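C-1-tetrahydrofolate synthase, cytoplasmic, putative (Trypanosoma brucei, PDB 4CJX) probably interconverts one-carbon forms of tetrahydrofolate, as an NADP-dependent methylenetetrahydrofolate dehydrogenase and methenyltetrahydrofolate cyclohydrolase. Local coordinates at residues G184-V189 with A229-V234; D222-V227 with G245-L250; V180-K185 with E207-T212. All coordinates share one frame; numbering follows the deposited sequence.

Interaction 1. Residues G184-V189 with A229-V234; sequences GKRVVV and ASDIVV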
# COMPACT_ATOMS: atom_id res chain seq x y z
N GLY B 184 4.59 -18.74 2.40
CA GLY B 184 5.72 -19.34 1.69
C GLY B 184 5.47 -19.53 0.20
O GLY B 184 6.37 -19.94 -0.51
N LYS B 185 4.27 -19.24 -0.28
CA LYS B 185 3.90 -19.49 -1.67
C LYS B 185 4.18 -18.29 -2.54
O LYS B 185 4.24 -17.15 -2.05
CB LYS B 185 2.41 -19.84 -1.77
CG LYS B 185 2.02 -21.05 -0.96
CD LYS B 185 2.86 -22.27 -1.34
CE LYS B 185 2.25 -23.52 -0.75
NZ LYS B 185 2.92 -24.73 -1.29
N ARG B 186 4.36 -18.56 -3.81
CA ARG B 186 4.55 -17.48 -4.77
C ARG B 186 3.20 -17.04 -5.34
O ARG B 186 2.42 -17.87 -5.85
CB ARG B 186 5.49 -17.93 -5.89
CG ARG B 186 6.89 -18.32 -5.42
CD ARG B 186 7.76 -17.09 -5.19
NE ARG B 186 8.11 -16.43 -6.45
CZ ARG B 186 9.04 -16.90 -7.29
NH1 ARG B 186 9.71 -18.00 -7.00
NH2 ARG B 186 9.29 -16.26 -8.42
N VAL B 187 2.93 -15.75 -5.23
CA VAL B 187 1.66 -15.16 -5.64
C VAL B 187 1.91 -14.12 -6.71
O VAL B 187 2.83 -13.33 -6.58
CB VAL B 187 0.94 -14.44 -4.47
CG1 VAL B 187 -0.25 -13.66 -4.98
CG2 VAL B 187 0.48 -15.43 -3.43
N VAL B 188 1.09 -14.14 -7.78
CA VAL B 188 1.06 -13.02 -8.72
C VAL B 188 -0.32 -12.37 -8.71
O VAL B 188 -1.35 -13.05 -8.78
CB VAL B 188 1.44 -13.36 -10.18
CG1 VAL B 188 0.55 -14.42 -10.78
CG2 VAL B 188 1.34 -12.12 -11.06
N VAL B 189 -0.30 -11.06 -8.60
CA VAL B 189 -1.47 -10.23 -8.71
C VAL B 189 -1.28 -9.44 -10.01
O VAL B 189 -0.27 -8.75 -10.16
CB VAL B 189 -1.57 -9.24 -7.52
CG1 VAL B 189 -2.80 -8.36 -7.65
CG2 VAL B 189 -1.67 -10.00 -6.22
N ALA B 229 5.56 -19.42 -12.54
CA ALA B 229 6.19 -19.71 -11.27
C ALA B 229 5.22 -19.53 -10.09
O ALA B 229 5.62 -19.72 -8.94
CB ALA B 229 7.42 -18.82 -11.12
N SER B 230 3.98 -19.14 -10.33
CA SER B 230 3.12 -18.75 -9.25
C SER B 230 2.20 -19.88 -8.77
O SER B 230 1.50 -20.50 -9.56
CB SER B 230 2.28 -17.53 -9.64
OG SER B 230 3.07 -16.50 -10.20
N ASP B 231 2.19 -20.11 -7.46
CA ASP B 231 1.25 -21.01 -6.80
C ASP B 231 -0.18 -20.47 -6.74
O ASP B 231 -1.14 -21.24 -6.65
CB ASP B 231 1.73 -21.29 -5.38
CG ASP B 231 3.12 -21.95 -5.34
OD1 ASP B 231 3.26 -23.07 -5.92
OD2 ASP B 231 4.07 -21.34 -4.76
N ILE B 232 -0.31 -19.15 -6.75
CA ILE B 232 -1.60 -18.51 -6.66
C ILE B 232 -1.66 -17.34 -7.64
O ILE B 232 -0.76 -16.50 -7.66
CB ILE B 232 -1.89 -17.99 -5.24
CG1 ILE B 232 -2.05 -19.14 -4.26
CG2 ILE B 232 -3.14 -17.11 -5.25
CD1 ILE B 232 -1.85 -18.73 -2.82
N VAL B 233 -2.71 -17.31 -8.45
CA VAL B 233 -2.90 -16.26 -9.43
C VAL B 233 -4.19 -15.47 -9.11
O VAL B 233 -5.28 -16.05 -9.05
CB VAL B 233 -3.04 -16.81 -10.87
CG1 VAL B 233 -3.36 -15.67 -11.83
CG2 VAL B 233 -1.79 -17.59 -11.32
N VAL B 234 -4.03 -14.17 -8.89
CA VAL B 234 -5.13 -13.26 -8.75
C VAL B 234 -5.07 -12.25 -9.85
O VAL B 234 -4.28 -11.31 -9.81
CB VAL B 234 -5.12 -12.51 -7.41
CG1 VAL B 234 -6.34 -11.62 -7.34
CG2 VAL B 234 -5.07 -13.49 -6.24
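With CG turned beside its own backbone N (chi1 -60°), the carboxylate of Asp-231 swings back across the start of strand 186-189, where OD2 accepts the N-H of Arg-186 at 3.0 Å through its anti lone pair. The bond is nearly straight, and the other oxygen, OD1, is taken by a salt bridge from Lys-249. Lys-185 crosses the aspartate at about a right angle, its CD 3.7 Å from OD2 of Asp-231. Arg-186, bent at chi2 and chi3, folds its guanidinium back so that the CB of Ala-229 lies over one face of it.

From here the two strands run parallel. Arg-186 O receives Ile-232 N at 3.1 Å, Val-188 N binds Ile-232 O, and Val-234 N reaches Val-188 O at 2.9 Å. Val-187 lays CG2 against CB of Ile-232, 3.9 Å away, whereas Val-188 on the other face places CG1 3.3 Å from OG of Ser-230, a hydroxyl hydrogen-bonded to Ile-226 O.

The pair forms two inner strands of the parallel sheet of the NAD(P)-binding domain. Strand 210-214 flanks 186-190, strand 253-256 flanks 232-235, and Leu-204 of helix 197-206 packs on Val-187, Val-189 and Val-234.

Interaction 2. Residues D222-V227 with G245-L250; sequences DIADIV and GEWIKL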
# COMPACT_ATOMS: atom_id res chain seq x y z
N ASP B 222 7.39 -11.52 -19.61
CA ASP B 222 7.53 -11.42 -18.16
C ASP B 222 6.28 -11.98 -17.44
O ASP B 222 6.39 -12.70 -16.47
CB ASP B 222 7.74 -9.96 -17.74
CG ASP B 222 9.07 -9.40 -18.19
OD1 ASP B 222 9.98 -10.19 -18.50
OD2 ASP B 222 9.23 -8.16 -18.20
N ILE B 223 5.10 -11.64 -17.94
CA ILE B 223 3.88 -12.08 -17.30
C ILE B 223 3.88 -13.62 -17.34
O ILE B 223 3.62 -14.30 -16.33
CB ILE B 223 2.63 -11.52 -18.02
CG1 ILE B 223 2.54 -9.99 -17.89
CG2 ILE B 223 1.36 -12.16 -17.48
CD1 ILE B 223 1.33 -9.39 -18.58
N ALA B 224 4.20 -14.16 -18.50
CA ALA B 224 4.22 -15.62 -18.68
C ALA B 224 5.17 -16.29 -17.69
O ALA B 224 4.82 -17.25 -17.01
CB ALA B 224 4.61 -15.94 -20.10
N ASP B 225 6.39 -15.77 -17.64
CA ASP B 225 7.39 -16.26 -16.73
C ASP B 225 6.93 -16.19 -15.26
O ASP B 225 7.14 -17.11 -14.49
CB ASP B 225 8.62 -15.39 -16.88
CG ASP B 225 9.81 -15.93 -16.15
OD1 ASP B 225 10.25 -17.07 -16.48
OD2 ASP B 225 10.34 -15.21 -15.26
N ILE B 226 6.29 -15.08 -14.89
CA ILE B 226 5.86 -14.87 -13.54
C ILE B 226 4.69 -15.82 -13.20
O ILE B 226 4.72 -16.49 -12.17
CB ILE B 226 5.55 -13.37 -13.31
CG1 ILE B 226 6.90 -12.61 -13.24
CG2 ILE B 226 4.76 -13.16 -12.00
CD1 ILE B 226 6.81 -11.11 -13.47
N VAL B 227 3.70 -15.89 -14.09
CA VAL B 227 2.53 -16.76 -13.88
C VAL B 227 3.00 -18.23 -13.76
O VAL B 227 2.48 -18.98 -12.94
CB VAL B 227 1.48 -16.63 -15.03
CG1 VAL B 227 0.45 -17.74 -14.98
CG2 VAL B 227 0.79 -15.27 -15.00
N GLY B 245 -4.03 -20.10 -20.40
CA GLY B 245 -4.12 -21.32 -19.63
C GLY B 245 -2.84 -22.10 -19.48
O GLY B 245 -2.60 -22.72 -18.42
N GLU B 246 -2.01 -22.08 -20.53
CA GLU B 246 -0.81 -22.91 -20.58
C GLU B 246 0.28 -22.31 -19.70
O GLU B 246 1.26 -22.97 -19.43
CB GLU B 246 -0.30 -23.08 -22.02
CG GLU B 246 -0.12 -21.78 -22.80
CD GLU B 246 -1.37 -21.33 -23.60
OE1 GLU B 246 -2.56 -21.66 -23.23
OE2 GLU B 246 -1.16 -20.59 -24.61
N TRP B 247 0.14 -21.07 -19.27
CA TRP B 247 1.09 -20.52 -18.30
C TRP B 247 0.82 -21.02 -16.89
O TRP B 247 1.68 -20.93 -16.01
CB TRP B 247 1.01 -19.00 -18.28
CG TRP B 247 1.24 -18.33 -19.57
CD1 TRP B 247 1.85 -18.85 -20.70
CD2 TRP B 247 0.93 -16.99 -19.86
NE1 TRP B 247 1.89 -17.89 -21.68
CE2 TRP B 247 1.32 -16.74 -21.19
CE3 TRP B 247 0.34 -15.95 -19.13
CZ2 TRP B 247 1.15 -15.51 -21.79
CZ3 TRP B 247 0.17 -14.74 -19.72
CH2 TRP B 247 0.58 -14.52 -21.04
N ILE B 248 -0.37 -21.52 -16.63
CA ILE B 248 -0.75 -21.80 -15.24
C ILE B 248 0.07 -22.96 -14.73
O ILE B 248 0.15 -23.98 -15.39
CB ILE B 248 -2.25 -22.18 -15.15
CG1 ILE B 248 -3.13 -21.01 -15.63
CG2 ILE B 248 -2.62 -22.59 -13.71
CD1 ILE B 248 -3.03 -19.74 -14.83
N LYS B 249 0.66 -22.79 -13.54
CA LYS B 249 1.44 -23.83 -12.89
C LYS B 249 0.52 -24.94 -12.42
O LYS B 249 -0.56 -24.68 -11.84
CB LYS B 249 2.21 -23.26 -11.68
CG LYS B 249 3.04 -24.28 -10.91
CD LYS B 249 3.67 -23.64 -9.69
CE LYS B 249 4.34 -24.67 -8.82
NZ LYS B 249 5.25 -23.97 -7.86
N LEU B 250 0.94 -26.18 -12.66
CA LEU B 250 0.11 -27.33 -12.35
C LEU B 250 -0.21 -27.32 -10.86
O LEU B 250 0.68 -27.24 -10.03
CB LEU B 250 0.81 -28.65 -12.76
CG LEU B 250 1.16 -28.77 -14.25
CD1 LEU B 250 2.06 -29.95 -14.58
CD2 LEU B 250 -0.12 -28.88 -15.04
O HOH W 1 0.38 -20.30 -12.14
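Trp-247 lays one face of its indole against helix 220-228, and Ala-224 sits squarely over it. The CB of Ala-224 is 3.7 Å from the centroid of the five-membered ring and 16° off the ring normal, a CH-pi contact in which the small methyl lets the ring come close to the helix backbone. A chi1 of -57° sets the indole beside its own backbone N, and Ile-223 and Val-227 of the helix meet other parts of the side chain. Ile-223 approaches the six-membered ring obliquely, with CG2 3.6 Å from CZ3 of Trp-247. One turn further along, Val-227 directs CG1 to the root of the same side chain, 3.6 Å from CB of Trp-247.

The contact joins a helix on one side of the Rossmann-like parallel sheet to the connection between strands 232-235 and 253-256, which contains a short 3-10 turn at 245-247. Val-227 CG1 also meets CD1 of Ile-248 at 4.0 Å, although the side chain of Ile-248 starts out away from the helix. Beyond this apolar patch a water bridges the backbones: it donates to Val-227 O at 2.6 Å and accepts from Lys-249 N at 2.9 Å.

Interaction 3. Residues V180-K185 with E207-T212; sequences VEICGK and EDATVT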
# COMPACT_ATOMS: atom_id res chain seq x y z
N VAL B 180 -6.40 -23.47 0.25
CA VAL B 180 -4.98 -23.53 -0.12
C VAL B 180 -4.06 -22.79 0.88
O VAL B 180 -4.44 -21.78 1.47
CB VAL B 180 -4.69 -22.99 -1.53
CG1 VAL B 180 -5.49 -23.78 -2.57
CG2 VAL B 180 -4.94 -21.50 -1.62
N GLU B 181 -2.85 -23.33 1.05
CA GLU B 181 -1.84 -22.66 1.86
C GLU B 181 -1.38 -21.41 1.11
O GLU B 181 -1.28 -21.41 -0.11
CB GLU B 181 -0.67 -23.63 2.11
CG GLU B 181 0.42 -23.09 3.02
CD GLU B 181 0.00 -22.92 4.47
OE1 GLU B 181 -0.87 -23.68 4.95
OE2 GLU B 181 0.56 -22.03 5.16
N ILE B 182 -1.11 -20.34 1.85
CA ILE B 182 -0.61 -19.09 1.28
C ILE B 182 0.84 -18.77 1.73
O ILE B 182 1.63 -18.27 0.93
CB ILE B 182 -1.55 -17.92 1.61
CG1 ILE B 182 -2.89 -18.12 0.88
CG2 ILE B 182 -0.94 -16.58 1.21
CD1 ILE B 182 -3.94 -17.10 1.25
N CYS B 183 1.14 -19.04 2.99
CA CYS B 183 2.45 -18.77 3.58
C CYS B 183 3.60 -19.49 2.85
O CYS B 183 3.57 -20.70 2.69
CB CYS B 183 2.44 -19.21 5.05
SG CYS B 183 4.00 -18.95 5.92
N GLY B 184 4.59 -18.74 2.40
CA GLY B 184 5.72 -19.34 1.69
C GLY B 184 5.47 -19.53 0.20
O GLY B 184 6.37 -19.94 -0.51
N LYS B 185 4.27 -19.24 -0.28
CA LYS B 185 3.90 -19.49 -1.67
C LYS B 185 4.18 -18.29 -2.54
O LYS B 185 4.24 -17.15 -2.05
CB LYS B 185 2.41 -19.84 -1.77
CG LYS B 185 2.02 -21.05 -0.96
CD LYS B 185 2.86 -22.27 -1.34
CE LYS B 185 2.25 -23.52 -0.75
NZ LYS B 185 2.92 -24.73 -1.29
N GLU B 207 -0.23 -12.51 4.74
CA GLU B 207 -0.27 -13.97 4.97
C GLU B 207 1.07 -14.65 4.64
O GLU B 207 1.11 -15.88 4.53
CB GLU B 207 -1.36 -14.65 4.11
CG GLU B 207 -2.76 -14.12 4.27
CD GLU B 207 -3.36 -14.38 5.63
OE1 GLU B 207 -3.03 -15.41 6.26
OE2 GLU B 207 -4.15 -13.54 6.10
N ASP B 208 2.14 -13.88 4.47
CA ASP B 208 3.47 -14.40 4.14
C ASP B 208 3.61 -15.07 2.78
O ASP B 208 4.44 -15.94 2.60
CB ASP B 208 3.97 -15.33 5.26
CG ASP B 208 4.37 -14.57 6.49
OD1 ASP B 208 4.40 -13.33 6.45
OD2 ASP B 208 4.68 -15.23 7.50
N ALA B 209 2.83 -14.66 1.81
CA ALA B 209 3.14 -15.00 0.42
C ALA B 209 4.26 -14.07 -0.05
O ALA B 209 4.43 -12.98 0.50
CB ALA B 209 1.92 -14.84 -0.45
N THR B 210 4.99 -14.53 -1.06
CA THR B 210 5.92 -13.71 -1.85
C THR B 210 5.19 -13.20 -3.09
O THR B 210 4.98 -13.95 -4.06
CB THR B 210 7.14 -14.54 -2.27
OG1 THR B 210 7.77 -15.01 -1.08
CG2 THR B 210 8.17 -13.71 -3.08
N VAL B 211 4.81 -11.93 -3.06
CA VAL B 211 3.90 -11.36 -4.03
C VAL B 211 4.64 -10.63 -5.16
O VAL B 211 5.53 -9.81 -4.93
CB VAL B 211 2.93 -10.36 -3.34
CG1 VAL B 211 2.02 -9.68 -4.34
CG2 VAL B 211 2.13 -11.07 -2.25
N THR B 212 4.25 -10.92 -6.37
CA THR B 212 4.73 -10.16 -7.50
C THR B 212 3.52 -9.47 -8.09
O THR B 212 2.50 -10.11 -8.27
CB THR B 212 5.33 -11.08 -8.58
OG1 THR B 212 6.41 -11.81 -8.02
CG2 THR B 212 5.80 -10.28 -9.71
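A type II turn from Ile-182 to Lys-185, closed by Lys-185 N to Ile-182 O, lies against the turn that leads into strand 210-214, where Gly-184 N binds Asp-208 O at 2.8 Å and Thr-210 N binds Lys-185 O at 2.9 Å. The first bond is straight at hydrogen (173°), yet its donor stands well above the carbonyl plane of Asp-208. Gly-184 takes the third position of the type II turn, with the positive phi (85°) that suits glycine.

Ile-182 carries the apolar part of the contact. Its CG2, anti to the backbone N, touches two residues of the other segment, 3.5 Å from CB of Glu-207 and 3.7 Å from CB of Ala-209. In Cys-183 the SG is likewise trans to the backbone N (chi1 179°) and lies alongside Asp-208, 3.7 Å from CB of that residue. The carboxylate of Asp-208 has stronger partners: its OD1 forms salt bridges with Arg-157 and with Arg-192 of the second subunit, and the side chain is about 5 Å from bound NADP.

Asp-208, with positive phi, is the C-prime residue of a Schellman motif that ends helix 197-206. The arrangement belongs to a beta-alpha-beta unit of the Rossmann-like NAD(P)-binding domain, in which the chain leaves strand 186-190, passes through this helix and returns as the parallel strand 210-214.

In the fold
All three contacts lie in the NAD(P)-binding domain. Interactions 1 and 3 share Gly-184 and Lys-185, and their centres are about 7 Å apart: strand 186-190 pairs with 232-235 in the first and adjoins 210-214 in the other. Interaction 2 is centred about 10 Å from interaction 1 and 17 Å from interaction 3. Along the chain both segments of interaction 3 precede those of interaction 2, whereas 229-234 of interaction 1 falls between the two segments of interaction 2. Ile-226 of interaction 2 packs on both Val-188 and Thr-212. Each contact touches the second subunit, and Thr-212 pairs antiparallel with a strand of that subunit, which continues the sheet across the homodimer interface.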